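Local coordinates for maleylacetate reductase (Agrobacterium tumefaciens, PDB 3HL0), which probably catalyses the NADH-dependent reduction of maleylacetate to 3-oxoadipate, as a member of the iron-containing alcohol dehydrogenase family, at residues Thr76-Ala79 against Val80-Tyr83; Ser22-Val25 against Ala26-Ile29; Ala221-Gly224 against Ala225-Cys228; Leu205-Val208 against Arg209-Pro212. One frame throughout, in Å; residues are numbered along the deposited sequence.

All four are local contacts within one continuous piece of chain: interactions 1 and 3 inside helices, interaction 2 at a helix start, interaction 4 at a helix end. Interactions 1 and 2 belong to helices beside the parallel sheet of the nucleotide-binding part, with centres 23 Å apart; in each, apolar residues face the sheet or a neighbouring helix, while Glu-81 and Glu-27 are exposed. Interaction 3, the most buried, lies in the all-helical part and rests on two aromatic rings and a leucine. Interaction 4 is on the preceding helix, its nearest atoms about 5 Å from interaction 3; there the helix ends, some of its bonds weaken and Pro-212 reaches the second subunit.

Interaction 1: Thr76-Ala79 against Val80-Tyr83; sequences TKTA and VEAY
Val-80 sits one turn above Thr-76, and its CG2 does the touching: it lies 3.3 Å from Thr-76 O and 4.1 Å from the methyl CG2 of Thr-76. Beneath this methyl pair the backbone bond from Val-80 N to Thr-76 O, 2.8 Å long, is nearly straight at 161°. Glu-81 runs back along the outer side. Its CG, placed anti to its own carbonyl carbon (chi1 -68°), sets that direction and comes within 3.3 Å of Lys-77 O, and at the end of the chain Glu-81 OE1 lies 3.7 Å from Thr-78 CA. Glu-81 N closes on Lys-77 O, Ala-82 N on Thr-78 O and Tyr-83 N on Ala-79 O, so four consecutive i to i+4 bonds make this the regular middle of helix 73-85. That helix is one of those packed beside the parallel sheet of the nucleotide-binding part. Ala-79 and Ala-82 lie on Phe-64 of strand 60-64, and Thr-76 and Ala-79 meet helix 97-110 through Leu-102 and Ile-106 respectively. Further out, the preceding turn holds the polar groups: Thr-78 OG1 is hydrogen-bonded to Glu-74 O, and Lys-77 NZ makes a salt bridge to Glu-74 OE2. Tyr-83 leads its ring away from the contact, toward Ala-88 and Ala-112.

Interaction 2: Ser22-Val25 against Ala26-Ile29; sequences SADV and AEEI
Asp-24 and Glu-27 lie side by side and point the same way; in the Glu-27 conformer described, one of two, their carboxylates are stacked with planes 21° apart. Glu-27 OE1 then comes over the Asp-24 methylene, 3.6 Å from CB, and Asp-24 OD1 is 4.2 Å from Glu-27 OE2, a like-charge approach that is therefore doubtful. Val-25 and Ile-29 cross at an angle on the other side of the helix, where Ile-29 CD1 packs 3.9 Å from Val-25 CG1. Ile-29 has CG1 anti to its carbonyl carbon (chi1 -67°), which carries the chain back over Val-25 O. This turn starts helix 25-31, which follows strand 15-17 in the family's parallel-sheet part: Asp-24 is the N-cap but makes no side-chain capping bond, and a water joins Ala-23 O to Ala-26 N. The first i to i+4 bond, Glu-28 N to Asp-24 O, is weak at 3.4 Å; the next, Ile-29 N to Val-25 O, is a normal 3.0 Å. Glu-28 turns aside to a salt bridge with Arg-14. The apolar side fits between Leu-56 of helix 46-56 and the sheet, where Val-25 meets Ile-152 and Ile-117 and Ile-29 meets Ile-115.

Interaction 3: Ala221-Gly224 against Ala225-Cys228; sequences ALYG and AWLC
The Tyr-223 ring carries Leu-227 CD1 over one face, a CH-pi contact with the methyl 4.1 Å from the ring centroid and 28° off the normal. Leu-227 CD1 lies 3.7 Å from Tyr-223 CZ, toward the hydroxyl end of the ring. Trp-226 meets Tyr-223 differently: Tyr-223 CD1 comes up at the indole edge, close to its plane, 3.9 Å from CE3, while CZ3 lies 4.0 Å from Tyr-223 CE1. One face of the indole is covered by Leu-227 CD2, offset toward the rim, so the two methyls of a single leucine serve both aromatic rings. Both aromatic residues have CG anti to the backbone N (chi1 161° for Tyr-223, 167° for Trp-226), which swings the two rings out along the same side of the helix. Leu-227, one turn beyond Tyr-223, instead places CG beside its own backbone N and so leans back toward that ring.

The helix beneath is regular, with four successive i to i+4 bonds; the one from Cys-228 N to Gly-224 O is 2.9 Å long, and Cys-228 SG lies 3.3 Å from that same Gly-224 O. The phenol hydroxyl is held from outside, by a hydrogen bond to Glu-196 on helix 188-210. In the helical C-terminal part of this iron-containing alcohol dehydrogenase family member, helix 215-234 packs against two helices and strand 15-17: Ala-221 on Met-201 and Ala-204 of helix 188-210, Cys-228 on Ala-173 and Ala-177 of helix 163-180, Tyr-223 on Phe-17 and Trp-226 on Ile-15.

Interaction 4: Leu205-Val208 against Arg209-Pro212; sequences LPVV and RQAP
Arg-209 N bonds to Leu-205 O at 3.0 Å; the bonds after it are uneven as helix 188-210 comes to its end. Gln-210 N has a weak bond to Pro-206 O, 3.5 Å long, and another weak one to Val-207 O. Ala-211 N then closes firmly on Val-207 O at 2.8 Å, with a weak second link to Val-208 O, and Ala-211 is the first residue to leave helical backbone angles. Pro-212 has no N-H to continue the series; its CD lies 3.4 Å from Val-208 O, a carbonyl that receives only the weak bond from Ala-211 N within this stretch.

The side chains divide into a packed side and an exposed one. Leu-205 and Val-208 are buried, and Pro-206 is pressed against helix 289-300. Gln-210 and Arg-209, by contrast, are exposed. Gln-210 has its CG squeezed between the backbone N and the carbonyl carbon (chi1 66°), which lays the side chain back over the preceding turn: CG lies 3.3 Å from Val-207 O, but NE2 reaches only to 4.0 Å from Val-207 CA. Arg-209 is fully extended and touches this contact mainly through CB, 3.6 Å from Pro-206 O; its guanidinium is carried away, where NH1 is hydrogen-bonded to Arg-299 O.

Val-208 faces Met-167 of helix 163-180 and Ala-217 of helix 215-234, while Pro-206 lies on Phe-296 and Leu-300. Where the chain leaves the helix, Pro-212 O takes a hydrogen bond from Arg-218 of helix 215-234, and the proline packs on Val-163 and on Ala-307 of the second subunit.

Interaction 1: Thr76-Ala79 against Val80-Tyr83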
ATOM      1  N   THR A  76       7.003 -16.896   0.158  1.00  9.88           N
ATOM      2  CA  THR A  76       6.305 -18.163   0.379  1.00  9.50           C
ATOM      3  C   THR A  76       7.276 -19.261   0.841  1.00  9.46           C
ATOM      4  O   THR A  76       6.974 -20.016   1.764  1.00 10.21           O
ATOM      5  CB  THR A  76       5.588 -18.606  -0.881  1.00 10.25           C
ATOM      6  OG1 THR A  76       4.554 -17.653  -1.149  1.00  9.33           O
ATOM      7  CG2 THR A  76       4.975 -20.021  -0.706  1.00  9.22           C
ATOM      8  N   LYS A  77       8.440 -19.350   0.212  1.00  9.01           N
ATOM      9  CA  LYS A  77       9.445 -20.359   0.655  1.00  9.79           C
ATOM     10  C   LYS A  77       9.804 -20.221   2.124  1.00  9.88           C
ATOM     11  O   LYS A  77       9.835 -21.217   2.860  1.00  9.83           O
ATOM     12  CB  LYS A  77      10.691 -20.286  -0.216  1.00 10.50           C
ATOM     13  CG  LYS A  77      10.403 -20.817  -1.601  1.00 13.65           C
ATOM     14  CD  LYS A  77      11.641 -20.813  -2.469  1.00 19.00           C
ATOM     15  CE  LYS A  77      11.325 -21.339  -3.865  1.00 22.34           C
ATOM     16  NZ  LYS A  77      10.983 -20.203  -4.737  1.00 25.00           N
ATOM     17  N   THR A  78      10.042 -18.984   2.548  1.00  9.61           N
ATOM     18  CA  THR A  78      10.304 -18.665   3.958  1.00 10.22           C
ATOM     19  C   THR A  78       9.132 -19.032   4.874  1.00 10.25           C
ATOM     20  O   THR A  78       9.338 -19.559   5.971  1.00 11.85           O
ATOM     21  CB  THR A  78      10.636 -17.184   4.091  1.00 10.64           C
ATOM     22  OG1 THR A  78      11.824 -16.939   3.316  1.00 11.47           O
ATOM     23  CG2 THR A  78      10.928 -16.805   5.552  1.00 11.92           C
ATOM     24  N   ALA A  79       7.908 -18.772   4.413  1.00 10.54           N
ATOM     25  CA  ALA A  79       6.726 -19.091   5.215  1.00  9.69           C
ATOM     26  C   ALA A  79       6.541 -20.597   5.347  1.00  8.92           C
ATOM     27  O   ALA A  79       6.123 -21.096   6.392  1.00  9.10           O
ATOM     28  CB  ALA A  79       5.468 -18.471   4.592  1.00  7.80           C
ATOM     29  N   VAL A  80       6.821 -21.324   4.271  1.00 10.28           N
ATOM     30  CA  VAL A  80       6.736 -22.784   4.311  1.00  9.02           C
ATOM     31  C   VAL A  80       7.780 -23.357   5.272  1.00 10.05           C
ATOM     32  O   VAL A  80       7.478 -24.274   6.037  1.00  8.82           O
ATOM     33  CB  VAL A  80       6.871 -23.413   2.884  1.00  9.29           C
ATOM     34  CG1 VAL A  80       6.999 -24.931   2.950  1.00  9.04           C
ATOM     35  CG2 VAL A  80       5.655 -23.030   2.035  1.00  9.34           C
ATOM     36  N   GLU A  81       8.984 -22.786   5.265  1.00  9.46           N
ATOM     37  CA  GLU A  81       9.981 -23.177   6.258  1.00 11.58           C
ATOM     38  C   GLU A  81       9.442 -22.914   7.676  1.00 10.22           C
ATOM     39  O   GLU A  81       9.629 -23.740   8.557  1.00 11.24           O
ATOM     40  CB  GLU A  81      11.308 -22.462   6.018  1.00 11.42           C
ATOM     41  CG  GLU A  81      11.986 -22.926   4.745  1.00 17.54           C
ATOM     42  CD  GLU A  81      13.126 -22.016   4.291  1.00 23.74           C
ATOM     43  OE1 GLU A  81      13.209 -20.856   4.763  1.00 27.41           O
ATOM     44  OE2 GLU A  81      13.940 -22.474   3.447  1.00 26.88           O
ATOM     45  N   ALA A  82       8.742 -21.790   7.869  1.00 10.45           N
ATOM     46  CA  ALA A  82       8.157 -21.464   9.173  1.00 10.22           C
ATOM     47  C   ALA A  82       7.038 -22.447   9.560  1.00  9.92           C
ATOM     48  O   ALA A  82       7.002 -22.922  10.715  1.00 10.08           O
ATOM     49  CB  ALA A  82       7.639 -20.009   9.172  1.00  9.71           C
ATOM     50  N   TYR A  83       6.189 -22.796   8.589  1.00  9.57           N
ATOM     51  CA  TYR A  83       5.121 -23.799   8.763  1.00  9.31           C
ATOM     52  C   TYR A  83       5.700 -25.139   9.212  1.00  8.76           C
ATOM     53  O   TYR A  83       5.205 -25.784  10.158  1.00  9.58           O
ATOM     54  CB  TYR A  83       4.324 -23.941   7.450  1.00  8.19           C
ATOM     55  CG  TYR A  83       3.195 -24.940   7.465  1.00  9.37           C
ATOM     56  CD1 TYR A  83       1.902 -24.555   7.832  1.00  9.08           C
ATOM     57  CD2 TYR A  83       3.408 -26.272   7.083  1.00  8.62           C
ATOM     58  CE1 TYR A  83       0.846 -25.463   7.826  1.00 12.67           C
ATOM     59  CE2 TYR A  83       2.362 -27.185   7.075  1.00 10.87           C
ATOM     60  CZ  TYR A  83       1.097 -26.786   7.453  1.00 12.47           C
ATOM     61  OH  TYR A  83       0.095 -27.721   7.439  1.00 14.91           O
TER

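Interaction 2: Ser22-Val25 against Ala26-Ile29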
ATOM      1  N   SER A  22     -14.458 -14.505  15.243  1.00 18.68           N
ATOM      2  CA  SER A  22     -13.032 -14.852  15.265  1.00 20.46           C
ATOM      3  C   SER A  22     -12.620 -15.325  16.676  1.00 22.09           C
ATOM      4  O   SER A  22     -11.551 -15.905  16.847  1.00 22.63           O
ATOM      5  CB  SER A  22     -12.127 -13.713  14.761  1.00 21.18           C
ATOM      6  OG  SER A  22     -12.401 -12.467  15.385  1.00 20.96           O
ATOM      7  N   ALA A  23     -13.501 -15.092  17.653  1.00 22.41           N
ATOM      8  CA  ALA A  23     -13.318 -15.573  19.037  1.00 24.11           C
ATOM      9  C   ALA A  23     -13.424 -17.078  19.103  1.00 24.82           C
ATOM     10  O   ALA A  23     -12.989 -17.672  20.094  1.00 25.89           O
ATOM     11  CB  ALA A  23     -14.366 -14.960  19.954  1.00 24.35           C
ATOM     12  N   ASP A  24     -14.029 -17.677  18.076  1.00 24.37           N
ATOM     13  CA  ASP A  24     -14.285 -19.111  18.004  1.00 24.87           C
ATOM     14  C   ASP A  24     -13.363 -19.841  17.006  1.00 22.94           C
ATOM     15  O   ASP A  24     -13.700 -20.915  16.490  1.00 22.61           O
ATOM     16  CB  ASP A  24     -15.758 -19.370  17.631  1.00 26.33           C
ATOM     17  CG  ASP A  24     -16.765 -18.658  18.562  1.00 29.98           C
ATOM     18  OD1 ASP A  24     -16.629 -18.745  19.811  1.00 34.47           O
ATOM     19  OD2 ASP A  24     -17.711 -18.018  18.031  1.00 33.18           O
ATOM     20  N   VAL A  25     -12.200 -19.265  16.715  1.00 20.69           N
ATOM     21  CA  VAL A  25     -11.263 -19.915  15.792  1.00 18.80           C
ATOM     22  C   VAL A  25     -10.816 -21.282  16.333  1.00 17.56           C
ATOM     23  O   VAL A  25     -10.674 -22.244  15.589  1.00 15.13           O
ATOM     24  CB  VAL A  25     -10.036 -19.026  15.515  1.00 19.71           C
ATOM     25  CG1 VAL A  25      -8.946 -19.799  14.752  1.00 20.13           C
ATOM     26  CG2 VAL A  25     -10.450 -17.802  14.717  1.00 20.57           C
ATOM     27  N   ALA A  26     -10.575 -21.345  17.636  1.00 16.42           N
ATOM     28  CA  ALA A  26     -10.236 -22.598  18.284  1.00 15.89           C
ATOM     29  C   ALA A  26     -11.192 -23.742  17.939  1.00 15.98           C
ATOM     30  O   ALA A  26     -10.744 -24.824  17.596  1.00 15.58           O
ATOM     31  CB  ALA A  26     -10.150 -22.412  19.809  1.00 15.46           C
ATOM     32  N   GLU A  27     -12.503 -23.480  18.056  0.50 16.49           N
ATOM     33  CA  GLU A  27     -13.569 -24.432  17.681  0.50 16.85           C
ATOM     34  C   GLU A  27     -13.357 -24.988  16.275  0.50 16.06           C
ATOM     35  O   GLU A  27     -13.445 -26.193  16.047  0.50 15.90           O
ATOM     36  CB  GLU A  27     -14.948 -23.746  17.715  0.50 17.51           C
ATOM     37  CG  GLU A  27     -15.445 -23.288  19.085  0.50 20.41           C
ATOM     38  CD  GLU A  27     -16.914 -22.866  19.056  0.50 23.53           C
ATOM     39  OE1 GLU A  27     -17.427 -22.550  17.956  0.50 26.05           O
ATOM     40  OE2 GLU A  27     -17.557 -22.854  20.129  0.50 25.23           O
ATOM     41  N   GLU A  28     -13.077 -24.091  15.333  1.00 15.28           N
ATOM     42  CA  GLU A  28     -12.930 -24.464  13.934  1.00 14.47           C
ATOM     43  C   GLU A  28     -11.682 -25.294  13.689  1.00 13.82           C
ATOM     44  O   GLU A  28     -11.684 -26.213  12.863  1.00 13.97           O
ATOM     45  CB  GLU A  28     -12.961 -23.208  13.046  1.00 14.50           C
ATOM     46  CG  GLU A  28     -14.320 -22.494  13.137  1.00 15.07           C
ATOM     47  CD  GLU A  28     -15.467 -23.358  12.633  1.00 15.93           C
ATOM     48  OE1 GLU A  28     -15.286 -24.127  11.649  1.00 18.47           O
ATOM     49  OE2 GLU A  28     -16.568 -23.238  13.208  1.00 18.90           O
ATOM     50  N   ILE A  29     -10.601 -24.967  14.390  1.00 13.02           N
ATOM     51  CA  ILE A  29      -9.376 -25.776  14.291  1.00 13.32           C
ATOM     52  C   ILE A  29      -9.697 -27.193  14.758  1.00 14.07           C
ATOM     53  O   ILE A  29      -9.358 -28.187  14.093  1.00 14.60           O
ATOM     54  CB  ILE A  29      -8.186 -25.148  15.076  1.00 12.29           C
ATOM     55  CG1 ILE A  29      -7.749 -23.838  14.411  1.00 12.22           C
ATOM     56  CG2 ILE A  29      -6.956 -26.132  15.219  1.00 14.17           C
ATOM     57  CD1 ILE A  29      -6.759 -23.027  15.282  1.00 14.24           C
TER
HETATM   58  O   HOH W   1     -10.400 -19.060  19.500  1.00 26.84           O

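Interaction 3: Ala221-Gly224 against Ala225-Cys228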
ATOM      1  N   ALA A 221     -21.729  -5.095   4.152  1.00 10.40           N
ATOM      2  CA  ALA A 221     -20.686  -5.099   3.100  1.00 10.15           C
ATOM      3  C   ALA A 221     -19.889  -6.411   3.076  1.00 10.03           C
ATOM      4  O   ALA A 221     -19.500  -6.891   2.019  1.00 11.11           O
ATOM      5  CB  ALA A 221     -19.725  -3.942   3.304  1.00  9.98           C
ATOM      6  N   LEU A 222     -19.598  -6.985   4.240  1.00  9.20           N
ATOM      7  CA  LEU A 222     -18.859  -8.231   4.269  1.00  8.37           C
ATOM      8  C   LEU A 222     -19.677  -9.406   3.667  1.00  8.18           C
ATOM      9  O   LEU A 222     -19.143 -10.258   2.964  1.00  9.17           O
ATOM     10  CB  LEU A 222     -18.430  -8.508   5.705  1.00 10.16           C
ATOM     11  CG  LEU A 222     -17.369  -9.577   5.858  1.00  9.29           C
ATOM     12  CD1 LEU A 222     -16.043  -9.366   5.046  1.00 11.56           C
ATOM     13  CD2 LEU A 222     -17.008  -9.698   7.335  1.00 13.10           C
ATOM     14  N   TYR A 223     -20.971  -9.438   3.993  1.00  9.03           N
ATOM     15  CA  TYR A 223     -21.882 -10.396   3.388  1.00  9.55           C
ATOM     16  C   TYR A 223     -21.857 -10.231   1.859  1.00  9.74           C
ATOM     17  O   TYR A 223     -21.765 -11.237   1.137  1.00  9.28           O
ATOM     18  CB  TYR A 223     -23.260 -10.104   3.932  1.00 10.03           C
ATOM     19  CG  TYR A 223     -24.440 -10.656   3.161  1.00 10.47           C
ATOM     20  CD1 TYR A 223     -24.707 -12.030   3.173  1.00 13.14           C
ATOM     21  CD2 TYR A 223     -25.272  -9.805   2.451  1.00 11.15           C
ATOM     22  CE1 TYR A 223     -25.817 -12.535   2.461  1.00 11.10           C
ATOM     23  CE2 TYR A 223     -26.387 -10.280   1.754  1.00 13.28           C
ATOM     24  CZ  TYR A 223     -26.638 -11.658   1.784  1.00 14.46           C
ATOM     25  OH  TYR A 223     -27.739 -12.142   1.127  1.00 15.64           O
ATOM     26  N   GLY A 224     -21.927  -8.994   1.371  1.00  8.93           N
ATOM     27  CA  GLY A 224     -21.870  -8.774  -0.081  1.00  9.42           C
ATOM     28  C   GLY A 224     -20.550  -9.300  -0.628  1.00  9.81           C
ATOM     29  O   GLY A 224     -20.522  -9.932  -1.704  1.00 10.12           O
ATOM     30  N   ALA A 225     -19.444  -9.040   0.067  1.00 10.07           N
ATOM     31  CA  ALA A 225     -18.129  -9.488  -0.400  1.00 10.46           C
ATOM     32  C   ALA A 225     -18.021 -11.003  -0.530  1.00  9.98           C
ATOM     33  O   ALA A 225     -17.438 -11.560  -1.474  1.00  9.62           O
ATOM     34  CB  ALA A 225     -17.018  -8.913   0.534  1.00 10.43           C
ATOM     35  N   TRP A 226     -18.645 -11.691   0.417  1.00  9.78           N
ATOM     36  CA  TRP A 226     -18.723 -13.150   0.357  1.00  8.89           C
ATOM     37  C   TRP A 226     -19.458 -13.643  -0.880  1.00  8.90           C
ATOM     38  O   TRP A 226     -18.942 -14.520  -1.597  1.00  9.18           O
ATOM     39  CB  TRP A 226     -19.398 -13.653   1.645  1.00  8.80           C
ATOM     40  CG  TRP A 226     -19.808 -15.094   1.579  1.00 10.39           C
ATOM     41  CD1 TRP A 226     -19.037 -16.166   1.228  1.00 12.31           C
ATOM     42  CD2 TRP A 226     -21.111 -15.602   1.909  1.00 10.93           C
ATOM     43  NE1 TRP A 226     -19.812 -17.344   1.330  1.00 13.21           N
ATOM     44  CE2 TRP A 226     -21.067 -17.000   1.752  1.00 11.99           C
ATOM     45  CE3 TRP A 226     -22.295 -14.997   2.339  1.00 12.45           C
ATOM     46  CZ2 TRP A 226     -22.192 -17.804   2.024  1.00 12.46           C
ATOM     47  CZ3 TRP A 226     -23.417 -15.793   2.588  1.00 15.96           C
ATOM     48  CH2 TRP A 226     -23.347 -17.170   2.414  1.00 15.07           C
ATOM     49  N   LEU A 227     -20.622 -13.064  -1.165  1.00  8.78           N
ATOM     50  CA  LEU A 227     -21.359 -13.499  -2.362  1.00  8.26           C
ATOM     51  C   LEU A 227     -20.577 -13.158  -3.622  1.00  8.53           C
ATOM     52  O   LEU A 227     -20.544 -13.941  -4.566  1.00  9.90           O
ATOM     53  CB  LEU A 227     -22.738 -12.819  -2.390  1.00  9.56           C
ATOM     54  CG  LEU A 227     -23.638 -13.263  -1.229  1.00  9.43           C
ATOM     55  CD1 LEU A 227     -24.942 -12.503  -1.341  1.00 12.28           C
ATOM     56  CD2 LEU A 227     -23.896 -14.755  -1.280  1.00 11.89           C
ATOM     57  N   CYS A 228     -19.955 -11.966  -3.653  1.00  8.75           N
ATOM     58  CA  CYS A 228     -19.190 -11.581  -4.841  1.00  9.20           C
ATOM     59  C   CYS A 228     -17.980 -12.492  -5.046  1.00  9.82           C
ATOM     60  O   CYS A 228     -17.677 -12.888  -6.173  1.00  9.82           O
ATOM     61  CB  CYS A 228     -18.718 -10.113  -4.676  1.00  7.77           C
ATOM     62  SG  CYS A 228     -20.072  -8.898  -4.805  1.00 11.33           S
TER

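Interaction 4: Leu205-Val208 against Arg209-Pro212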
ATOM      1  N   LEU A 205     -21.815   0.375   1.086  1.00 11.24           N
ATOM      2  CA  LEU A 205     -20.586   1.191   0.967  1.00 10.26           C
ATOM      3  C   LEU A 205     -20.797   2.693   1.255  1.00 10.78           C
ATOM      4  O   LEU A 205     -19.946   3.241   1.929  1.00 11.03           O
ATOM      5  CB  LEU A 205     -19.924   0.982  -0.415  1.00 10.47           C
ATOM      6  CG  LEU A 205     -19.361  -0.444  -0.549  1.00  8.92           C
ATOM      7  CD1 LEU A 205     -18.953  -0.710  -2.024  1.00 11.55           C
ATOM      8  CD2 LEU A 205     -18.159  -0.729   0.394  1.00 12.19           C
ATOM      9  N   PRO A 206     -21.907   3.320   0.794  1.00 11.73           N
ATOM     10  CA  PRO A 206     -22.104   4.754   1.133  1.00 13.00           C
ATOM     11  C   PRO A 206     -22.250   4.988   2.628  1.00 14.73           C
ATOM     12  O   PRO A 206     -21.806   6.049   3.145  1.00 15.05           O
ATOM     13  CB  PRO A 206     -23.414   5.112   0.421  1.00 13.68           C
ATOM     14  CG  PRO A 206     -23.441   4.143  -0.760  1.00 12.92           C
ATOM     15  CD  PRO A 206     -22.958   2.856  -0.131  1.00 12.08           C
ATOM     16  N   VAL A 207     -22.853   4.023   3.331  1.00 13.81           N
ATOM     17  CA  VAL A 207     -22.970   4.083   4.800  1.00 14.55           C
ATOM     18  C   VAL A 207     -21.650   3.896   5.498  1.00 15.54           C
ATOM     19  O   VAL A 207     -21.290   4.668   6.419  1.00 16.81           O
ATOM     20  CB  VAL A 207     -24.014   3.089   5.333  1.00 15.11           C
ATOM     21  CG1 VAL A 207     -24.149   3.217   6.897  1.00 16.86           C
ATOM     22  CG2 VAL A 207     -25.359   3.392   4.666  1.00 15.99           C
ATOM     23  N   VAL A 208     -20.879   2.905   5.056  1.00 14.42           N
ATOM     24  CA  VAL A 208     -19.527   2.692   5.567  1.00 14.15           C
ATOM     25  C   VAL A 208     -18.638   3.949   5.402  1.00 14.87           C
ATOM     26  O   VAL A 208     -17.843   4.269   6.303  1.00 17.72           O
ATOM     27  CB  VAL A 208     -18.864   1.426   4.895  1.00 13.20           C
ATOM     28  CG1 VAL A 208     -17.379   1.359   5.240  1.00 14.60           C
ATOM     29  CG2 VAL A 208     -19.596   0.187   5.391  1.00 14.35           C
ATOM     30  N   ARG A 209     -18.802   4.668   4.288  1.00 15.24           N
ATOM     31  CA  ARG A 209     -17.953   5.839   4.010  1.00 16.60           C
ATOM     32  C   ARG A 209     -18.164   6.886   5.115  1.00 17.98           C
ATOM     33  O   ARG A 209     -17.175   7.440   5.645  1.00 19.97           O
ATOM     34  CB  ARG A 209     -18.274   6.439   2.661  1.00 16.42           C
ATOM     35  CG  ARG A 209     -17.259   7.493   2.279  1.00 19.32           C
ATOM     36  CD  ARG A 209     -17.747   8.292   1.100  1.00 20.19           C
ATOM     37  NE  ARG A 209     -16.758   9.332   0.856  1.00 24.56           N
ATOM     38  CZ  ARG A 209     -16.828  10.256  -0.106  1.00 28.63           C
ATOM     39  NH1 ARG A 209     -17.850  10.291  -0.945  1.00 31.49           N
ATOM     40  NH2 ARG A 209     -15.844  11.153  -0.238  1.00 31.82           N
ATOM     41  N   GLN A 210     -19.428   7.099   5.475  1.00 18.06           N
ATOM     42  CA  GLN A 210     -19.798   8.131   6.460  1.00 20.64           C
ATOM     43  C   GLN A 210     -19.606   7.634   7.895  1.00 19.60           C
ATOM     44  O   GLN A 210     -19.343   8.422   8.837  1.00 21.73           O
ATOM     45  CB  GLN A 210     -21.199   8.697   6.169  1.00 21.70           C
ATOM     46  CG  GLN A 210     -22.384   7.732   6.342  1.00 29.15           C
ATOM     47  CD  GLN A 210     -23.626   8.139   5.530  1.00 36.09           C
ATOM     48  OE1 GLN A 210     -23.545   9.000   4.644  1.00 41.30           O
ATOM     49  NE2 GLN A 210     -24.781   7.507   5.828  1.00 36.16           N
ATOM     50  N   ALA A 211     -19.709   6.329   8.092  1.00 17.13           N
ATOM     51  CA  ALA A 211     -19.599   5.791   9.436  1.00 16.20           C
ATOM     52  C   ALA A 211     -18.865   4.464   9.414  1.00 15.79           C
ATOM     53  O   ALA A 211     -19.501   3.409   9.439  1.00 15.93           O
ATOM     54  CB  ALA A 211     -20.983   5.640  10.069  1.00 17.10           C
ATOM     55  N   PRO A 212     -17.522   4.490   9.379  1.00 15.50           N
ATOM     56  CA  PRO A 212     -16.730   3.277   9.249  1.00 15.62           C
ATOM     57  C   PRO A 212     -16.865   2.321  10.434  1.00 16.04           C
ATOM     58  O   PRO A 212     -16.573   1.125  10.342  1.00 16.65           O
ATOM     59  CB  PRO A 212     -15.278   3.808   9.082  1.00 16.97           C
ATOM     60  CG  PRO A 212     -15.361   5.210   9.477  1.00 17.09           C
ATOM     61  CD  PRO A 212     -16.702   5.709   9.183  1.00 15.49           C
TER